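Local coordinates for phosphatidylglycerol lysyltransferase C-terminal domain-containing protein (Bacteroides thetaiotaomicron, PDB 2HQY) that is of unproven function but binds coenzyme A and probably acts as an acyl- or aminoacyl-transferase of the acetyltransferase superfamily, at residues 174-179 / 189-194; 234-239 / 264-269. All coordinates share one frame; numbering follows the deposited sequence.

Contact 1 of 2, residues 174-179 / 189-194; sequences EWCKVN and NERRAL. With COA (coenzyme A), chain C.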
loop_
_atom_site.group_PDB
_atom_site.type_symbol
_atom_site.label_atom_id
_atom_site.label_comp_id
_atom_site.label_asym_id
_atom_site.label_seq_id
_atom_site.Cartn_x
_atom_site.Cartn_y
_atom_site.Cartn_z
ATOM N N GLU A 174 12.044 -9.042 -16.647
ATOM C CA GLU A 174 11.985 -9.785 -17.902
ATOM C C GLU A 174 10.753 -10.664 -17.938
ATOM O O GLU A 174 10.064 -10.724 -18.952
ATOM C CB GLU A 174 13.224 -10.659 -18.088
ATOM C CG GLU A 174 14.490 -9.829 -18.315
ATOM C CD GLU A 174 15.645 -10.659 -18.881
ATOM O OE1 GLU A 174 15.391 -11.743 -19.487
ATOM O OE2 GLU A 174 16.810 -10.218 -18.723
ATOM N N TRP A 175 10.485 -11.339 -16.823
ATOM C CA TRP A 175 9.336 -12.247 -16.720
ATOM C C TRP A 175 8.031 -11.473 -16.900
ATOM O O TRP A 175 7.095 -11.936 -17.570
ATOM C CB TRP A 175 9.371 -12.944 -15.343
ATOM C CG TRP A 175 8.403 -14.070 -15.219
ATOM C CD1 TRP A 175 8.646 -15.402 -15.436
ATOM C CD2 TRP A 175 7.029 -13.966 -14.838
ATOM N NE1 TRP A 175 7.492 -16.136 -15.217
ATOM C CE2 TRP A 175 6.489 -15.278 -14.853
ATOM C CE3 TRP A 175 6.196 -12.889 -14.493
ATOM C CZ2 TRP A 175 5.149 -15.548 -14.521
ATOM C CZ3 TRP A 175 4.853 -13.150 -14.176
ATOM C CH2 TRP A 175 4.348 -14.483 -14.192
ATOM N N CYS A 176 7.969 -10.289 -16.303
ATOM C CA CYS A 176 6.754 -9.461 -16.408
ATOM C C CYS A 176 6.565 -8.876 -17.817
ATOM O O CYS A 176 5.417 -8.632 -18.252
ATOM C CB CYS A 176 6.773 -8.366 -15.348
ATOM S SG CYS A 176 5.955 -9.001 -13.837
ATOM N N LYS A 177 7.678 -8.623 -18.512
ATOM C CA LYS A 177 7.587 -8.161 -19.919
ATOM C C LYS A 177 6.935 -9.265 -20.738
ATOM O O LYS A 177 6.013 -8.992 -21.504
ATOM C CB LYS A 177 8.959 -7.758 -20.502
ATOM C CG LYS A 177 8.932 -7.124 -21.907
ATOM C CD LYS A 177 8.001 -5.895 -21.991
ATOM C CE LYS A 177 8.458 -4.673 -21.155
ATOM N NZ LYS A 177 7.518 -3.490 -21.294
ATOM N N VAL A 178 7.397 -10.500 -20.564
ATOM C CA VAL A 178 6.836 -11.666 -21.277
ATOM C C VAL A 178 5.356 -11.861 -20.903
ATOM O O VAL A 178 4.496 -12.070 -21.775
ATOM C CB VAL A 178 7.634 -12.978 -20.932
ATOM C CG1 VAL A 178 6.993 -14.203 -21.583
ATOM C CG2 VAL A 178 9.085 -12.863 -21.405
ATOM N N ASN A 179 5.064 -11.790 -19.609
ATOM C CA ASN A 179 3.753 -12.180 -19.088
ATOM C C ASN A 179 2.722 -11.031 -19.046
ATOM O O ASN A 179 1.555 -11.229 -18.675
ATOM C CB ASN A 179 3.924 -12.929 -17.743
ATOM C CG ASN A 179 4.442 -14.370 -17.951
ATOM O OD1 ASN A 179 3.654 -15.262 -18.258
ATOM N ND2 ASN A 179 5.772 -14.588 -17.838
ATOM N N ASN A 189 -0.354 -7.395 -9.550
ATOM C CA ASN A 189 -0.393 -7.340 -8.094
ATOM C C ASN A 189 0.747 -8.163 -7.493
ATOM O O ASN A 189 1.394 -7.737 -6.536
ATOM C CB ASN A 189 -1.759 -7.840 -7.587
ATOM C CG ASN A 189 -2.860 -6.793 -7.781
ATOM O OD1 ASN A 189 -2.570 -5.616 -7.946
ATOM N ND2 ASN A 189 -4.116 -7.218 -7.715
ATOM N N GLU A 190 1.010 -9.344 -8.057
ATOM C CA GLU A 190 2.117 -10.152 -7.538
ATOM C C GLU A 190 3.420 -9.375 -7.640
ATOM O O GLU A 190 4.218 -9.425 -6.699
ATOM C CB GLU A 190 2.298 -11.460 -8.332
ATOM C CG GLU A 190 3.284 -12.346 -7.629
ATOM C CD GLU A 190 3.960 -13.396 -8.519
ATOM O OE1 GLU A 190 4.065 -13.201 -9.754
ATOM O OE2 GLU A 190 4.424 -14.419 -7.935
ATOM N N ARG A 191 3.627 -8.701 -8.773
ATOM C CA ARG A 191 4.843 -7.894 -8.973
ATOM C C ARG A 191 5.018 -6.871 -7.842
ATOM O O ARG A 191 6.129 -6.700 -7.346
ATOM C CB ARG A 191 4.836 -7.155 -10.304
ATOM C CG ARG A 191 6.066 -6.234 -10.440
ATOM C CD ARG A 191 6.250 -5.726 -11.880
ATOM N NE ARG A 191 5.025 -5.063 -12.341
ATOM C CZ ARG A 191 4.805 -4.687 -13.605
ATOM N NH1 ARG A 191 5.743 -4.877 -14.539
ATOM N NH2 ARG A 191 3.644 -4.122 -13.925
ATOM N N ARG A 192 3.944 -6.171 -7.469
ATOM C CA ARG A 192 4.035 -5.184 -6.355
ATOM C C ARG A 192 4.507 -5.847 -5.050
ATOM O O ARG A 192 5.364 -5.303 -4.329
ATOM C CB ARG A 192 2.681 -4.492 -6.140
ATOM C CG ARG A 192 2.287 -3.541 -7.291
ATOM C CD ARG A 192 3.281 -2.342 -7.429
ATOM N NE ARG A 192 3.599 -1.759 -6.124
ATOM C CZ ARG A 192 2.808 -0.963 -5.399
ATOM N NH1 ARG A 192 1.596 -0.568 -5.849
ATOM N NH2 ARG A 192 3.256 -0.540 -4.212
ATOM N N ALA A 193 3.954 -7.019 -4.749
ATOM C CA ALA A 193 4.328 -7.736 -3.519
ATOM C C ALA A 193 5.761 -8.264 -3.593
ATOM O O ALA A 193 6.523 -8.153 -2.627
ATOM C CB ALA A 193 3.349 -8.865 -3.252
ATOM N N LEU A 194 6.138 -8.777 -4.758
ATOM C CA LEU A 194 7.473 -9.362 -4.927
ATOM C C LEU A 194 8.553 -8.286 -4.787
ATOM O O LEU A 194 9.565 -8.482 -4.122
ATOM C CB LEU A 194 7.516 -10.030 -6.313
ATOM C CG LEU A 194 8.702 -10.870 -6.732
ATOM C CD1 LEU A 194 8.227 -11.817 -7.889
ATOM C CD2 LEU A 194 9.806 -9.912 -7.205
HETATM N N1A COA C . 0.841 -15.404 -9.727
HETATM C C2A COA C . 2.060 -15.880 -10.049
HETATM N N3A COA C . 2.277 -16.506 -11.214
HETATM C C4A COA C . 1.258 -16.672 -12.106
HETATM C C5A COA C . -0.011 -16.189 -11.802
HETATM C C6A COA C . -0.208 -15.536 -10.577
HETATM N N6A COA C . -1.413 -15.033 -10.209
HETATM N N7A COA C . -0.801 -16.495 -12.864
HETATM C C8A COA C . -0.048 -17.137 -13.791
HETATM N N9A COA C . 1.198 -17.263 -13.313
HETATM C C1B COA C . 2.378 -17.843 -14.016
HETATM C C2B COA C . 2.502 -19.341 -14.269
HETATM O O2B COA C . 3.162 -19.988 -13.184
HETATM C C3B COA C . 3.416 -19.329 -15.485
HETATM O O3B COA C . 4.785 -19.158 -15.103
HETATM P P3B COA C . 5.983 -19.673 -16.052
HETATM O O7A COA C . 5.968 -21.181 -15.810
HETATM O O8A COA C . 7.215 -18.915 -15.574
HETATM O O9A COA C . 5.603 -19.324 -17.474
HETATM C C4B COA C . 3.019 -18.093 -16.277
HETATM O O4B COA C . 2.449 -17.204 -15.310
HETATM C C5B COA C . 2.025 -18.409 -17.401
HETATM O O5B COA C . 1.346 -19.636 -17.090
HETATM P P1A COA C . -0.231 -19.945 -17.326
HETATM O O1A COA C . -0.609 -21.091 -16.413
HETATM O O2A COA C . -1.055 -18.664 -17.283
HETATM O O3A COA C . -0.182 -20.522 -18.836
HETATM O O4A COA C . 0.325 -20.378 -21.313
HETATM O O5A COA C . 0.004 -18.189 -19.908
#

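Contact 2 of 2, residues 234-239 / 264-269; sequences HVEKAD and INREED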
loop_
_atom_site.group_PDB
_atom_site.type_symbol
_atom_site.label_atom_id
_atom_site.label_comp_id
_atom_site.label_asym_id
_atom_site.label_seq_id
_atom_site.Cartn_x
_atom_site.Cartn_y
_atom_site.Cartn_z
ATOM N N HIS A 234 7.254 -18.249 -0.972
ATOM C CA HIS A 234 6.311 -17.201 -1.437
ATOM C C HIS A 234 6.389 -16.917 -2.929
ATOM O O HIS A 234 5.396 -16.518 -3.544
ATOM C CB HIS A 234 6.485 -15.887 -0.646
ATOM C CG HIS A 234 6.390 -16.069 0.840
ATOM N ND1 HIS A 234 5.615 -17.062 1.410
ATOM C CD2 HIS A 234 6.984 -15.416 1.869
ATOM C CE1 HIS A 234 5.765 -17.026 2.726
ATOM N NE2 HIS A 234 6.579 -16.028 3.029
ATOM N N VAL A 235 7.581 -17.059 -3.500
ATOM C CA VAL A 235 7.822 -16.678 -4.894
ATOM C C VAL A 235 8.753 -17.718 -5.484
ATOM O O VAL A 235 9.698 -18.159 -4.813
ATOM C CB VAL A 235 8.513 -15.240 -4.976
ATOM C CG1 VAL A 235 9.127 -14.947 -6.329
ATOM C CG2 VAL A 235 7.485 -14.089 -4.621
ATOM N N GLU A 236 8.474 -18.101 -6.728
ATOM C CA GLU A 236 9.415 -18.854 -7.538
ATOM C C GLU A 236 9.266 -18.412 -8.991
ATOM O O GLU A 236 8.166 -18.496 -9.558
ATOM C CB GLU A 236 9.122 -20.356 -7.375
ATOM C CG GLU A 236 10.219 -21.284 -7.835
ATOM C CD GLU A 236 9.815 -22.743 -7.629
ATOM O OE1 GLU A 236 10.375 -23.392 -6.717
ATOM O OE2 GLU A 236 8.894 -23.212 -8.345
ATOM N N LYS A 237 10.344 -17.903 -9.594
ATOM C CA LYS A 237 10.318 -17.397 -10.971
ATOM C C LYS A 237 11.475 -17.978 -11.729
ATOM O O LYS A 237 12.577 -18.090 -11.190
ATOM C CB LYS A 237 10.474 -15.870 -11.044
ATOM C CG LYS A 237 9.376 -15.058 -10.413
ATOM C CD LYS A 237 8.115 -15.163 -11.215
ATOM C CE LYS A 237 7.083 -14.236 -10.637
ATOM N NZ LYS A 237 5.820 -14.477 -11.346
ATOM N N ALA A 238 11.236 -18.333 -12.992
ATOM C CA ALA A 238 12.294 -18.855 -13.835
ATOM C C ALA A 238 12.152 -18.347 -15.266
ATOM O O ALA A 238 11.037 -18.014 -15.720
ATOM C CB ALA A 238 12.336 -20.396 -13.773
ATOM N N ASP A 239 13.304 -18.205 -15.926
ATOM C CA ASP A 239 13.377 -17.933 -17.364
ATOM C C ASP A 239 12.813 -19.186 -18.048
ATOM O O ASP A 239 13.304 -20.306 -17.851
ATOM C CB ASP A 239 14.843 -17.671 -17.759
ATOM C CG ASP A 239 15.034 -17.381 -19.239
ATOM O OD1 ASP A 239 14.148 -17.672 -20.071
ATOM O OD2 ASP A 239 16.128 -16.883 -19.579
ATOM N N ILE A 264 6.429 -27.697 4.094
ATOM C CA ILE A 264 6.711 -26.567 3.195
ATOM C C ILE A 264 5.372 -26.171 2.574
ATOM O O ILE A 264 4.692 -27.003 1.980
ATOM C CB ILE A 264 7.724 -26.907 2.075
ATOM C CG1 ILE A 264 9.102 -27.282 2.637
ATOM C CG2 ILE A 264 7.852 -25.675 1.129
ATOM C CD1 ILE A 264 10.098 -27.743 1.544
ATOM N N ASN A 265 4.969 -24.917 2.764
ATOM C CA ASN A 265 3.731 -24.409 2.188
ATOM C C ASN A 265 4.086 -23.613 0.910
ATOM O O ASN A 265 4.747 -22.551 0.976
ATOM C CB ASN A 265 3.009 -23.523 3.225
ATOM C CG ASN A 265 1.652 -22.996 2.733
ATOM O OD1 ASN A 265 1.447 -22.768 1.535
ATOM N ND2 ASN A 265 0.725 -22.781 3.674
ATOM N N ARG A 266 3.674 -24.128 -0.246
ATOM C CA ARG A 266 3.945 -23.456 -1.544
ATOM C C ARG A 266 2.721 -22.723 -2.102
ATOM O O ARG A 266 2.637 -22.451 -3.303
ATOM C CB ARG A 266 4.534 -24.451 -2.565
ATOM C CG ARG A 266 5.871 -25.039 -2.090
ATOM C CD ARG A 266 6.463 -26.101 -3.016
ATOM N NE ARG A 266 6.600 -25.593 -4.377
ATOM C CZ ARG A 266 7.611 -24.873 -4.844
ATOM N NH1 ARG A 266 8.660 -24.560 -4.087
ATOM N NH2 ARG A 266 7.551 -24.473 -6.107
ATOM N N GLU A 267 1.770 -22.410 -1.225
ATOM C CA GLU A 267 0.672 -21.477 -1.528
ATOM C C GLU A 267 -0.372 -22.046 -2.501
ATOM O O GLU A 267 -0.539 -23.266 -2.598
ATOM C CB GLU A 267 1.209 -20.061 -1.909
ATOM C CG GLU A 267 2.358 -19.653 -0.957
ATOM C CD GLU A 267 2.636 -18.148 -0.869
ATOM O OE1 GLU A 267 2.335 -17.399 -1.819
ATOM O OE2 GLU A 267 3.154 -17.712 0.192
ATOM N N GLU A 268 -1.080 -21.171 -3.202
ATOM C CA GLU A 268 -2.347 -21.563 -3.841
ATOM C C GLU A 268 -2.213 -21.756 -5.342
ATOM O O GLU A 268 -1.249 -21.276 -5.942
ATOM C CB GLU A 268 -3.395 -20.490 -3.555
ATOM C CG GLU A 268 -3.560 -20.195 -2.088
ATOM C CD GLU A 268 -3.111 -18.821 -1.697
ATOM O OE1 GLU A 268 -2.053 -18.360 -2.210
ATOM O OE2 GLU A 268 -3.826 -18.211 -0.859
ATOM N N ASP A 269 -3.179 -22.449 -5.956
ATOM C CA ASP A 269 -3.200 -22.546 -7.417
ATOM C C ASP A 269 -4.057 -21.480 -8.100
ATOM O O ASP A 269 -4.011 -21.355 -9.330
ATOM C CB ASP A 269 -3.555 -23.965 -7.918
ATOM C CG ASP A 269 -4.954 -24.435 -7.518
ATOM O OD1 ASP A 269 -5.927 -23.634 -7.553
ATOM O OD2 ASP A 269 -5.088 -25.652 -7.220
HETATM O O HOH W 1 3.146 -17.605 -4.432
HETATM O O HOH W 2 11.422 -22.775 -4.474
#

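Contact 1 of 2, residues 174-179 / 189-194
C176 and R191 make the van der Waals part of this helix-helix contact. SG of C176 lies 3.8 Å from CD of R191, at the end of the extended first part of the arginine chain. The bend at the third torsion (chi3 55°) then turns the guanidinium back, bringing NH1 to within 3.7 Å of CB of C176. The sulfur is not a thiol: it forms a disulfide with C181, in the turn between helices 165-179 and 185-199, two consecutive helices of this acetyltransferase-clan fold that contribute W175, N179 and E190 to the coenzyme A pocket. The polar end of R191 is engaged by D182 in a salt bridge.

Ligand binding falls to W175, N179 and E190. The indole N-H of W175 points almost straight (177°) at O8A of the 3'-phosphate, NE1 to O8A 2.8 Å, while CZ2 lies 3.3 Å from the ribose oxygen O4B. E190 sets its carboxylate against the adenine, OE1 3.4 Å from C2A, and OE1 also forms a salt bridge with K237.

Within helix 165-179, ND2 of N179 bonds to the backbone O of W175 at 3.0 Å, which brings the amide nitrogen over the indole's centre. A leucine in place of W175 would probably leave the phosphate without this donor and the N179 amide without the ring it lies over.

Contact 2 of 2, residues 234-239 / 264-269
Paired polar side chains bridge strand 230-238 and residues 266-267, within a beta-alpha-beta unit whose parallel strands, 230-238 and 263-265, are connected by helix 245-256. Two separate links do the work, a salt bridge and a histidine-carboxylate hydrogen bond.

In the first, E236 reaches out with CG anti to its backbone nitrogen (chi1 -164°) and an extended chain, placing both carboxylate oxygens at the edge of the R266 guanidinium. NH2 of R266 is the main donor, 3.1 Å from OE1 of E236 and, by a weak bond, 2.9 Å from OE2. The two flat groups are turned 41° apart, so this is not the flat, two-pronged pairing of coplanar groups. A water gives a proton to OE1 of E236 at 2.6 Å and makes a weak bond with NH1 of R266. Y246, I249 and N250 of helix 245-256 pack on E236, and N250 also touches R266.

In the second link, ND1 of H234 donates to OE2 of E267 at 2.8 Å. This bond is bent (136° at the hydrogen): OE2 is tilted out of the imidazole plane and is itself met from above the carboxylate plane. A second water lies 2.7 Å from both the backbone O of H234 and OE1 of E267. Close by, H234 and V235 form a classic beta bulge opposite F222, and OD1 of N265 accepts from N of E267 at 2.8 Å in an Asx turn.

A glutamate suits each place by offering two oxygens at the end of a long chain. Because ND1 is the donor, it carries a proton, and the neighbouring carboxylate would probably favour a positively charged imidazole.

How the contacts relate
The two contacts, with centres about 13 Å apart, meet through K237, which lies on the strand of contact 2 and points its amine into contact 1. Its NZ is 2.7 Å from OE1 of E190 and 3.2 Å from CH2 of W175, with which it makes a cation-pi contact. Beside it, L194 CD1 lies 3.6 Å from V235 CG1, where helix 185-199 packs on strand 230-238. Contact 1 touches coenzyme A directly, whereas in contact 2 A238 borders the pocket and the E236 side chain stays about 8 Å from the ligand. Y246, which hydrogen-bonds coenzyme A, lies near both W175 and E236 and thus ties the salt bridge of contact 2 to the pocket.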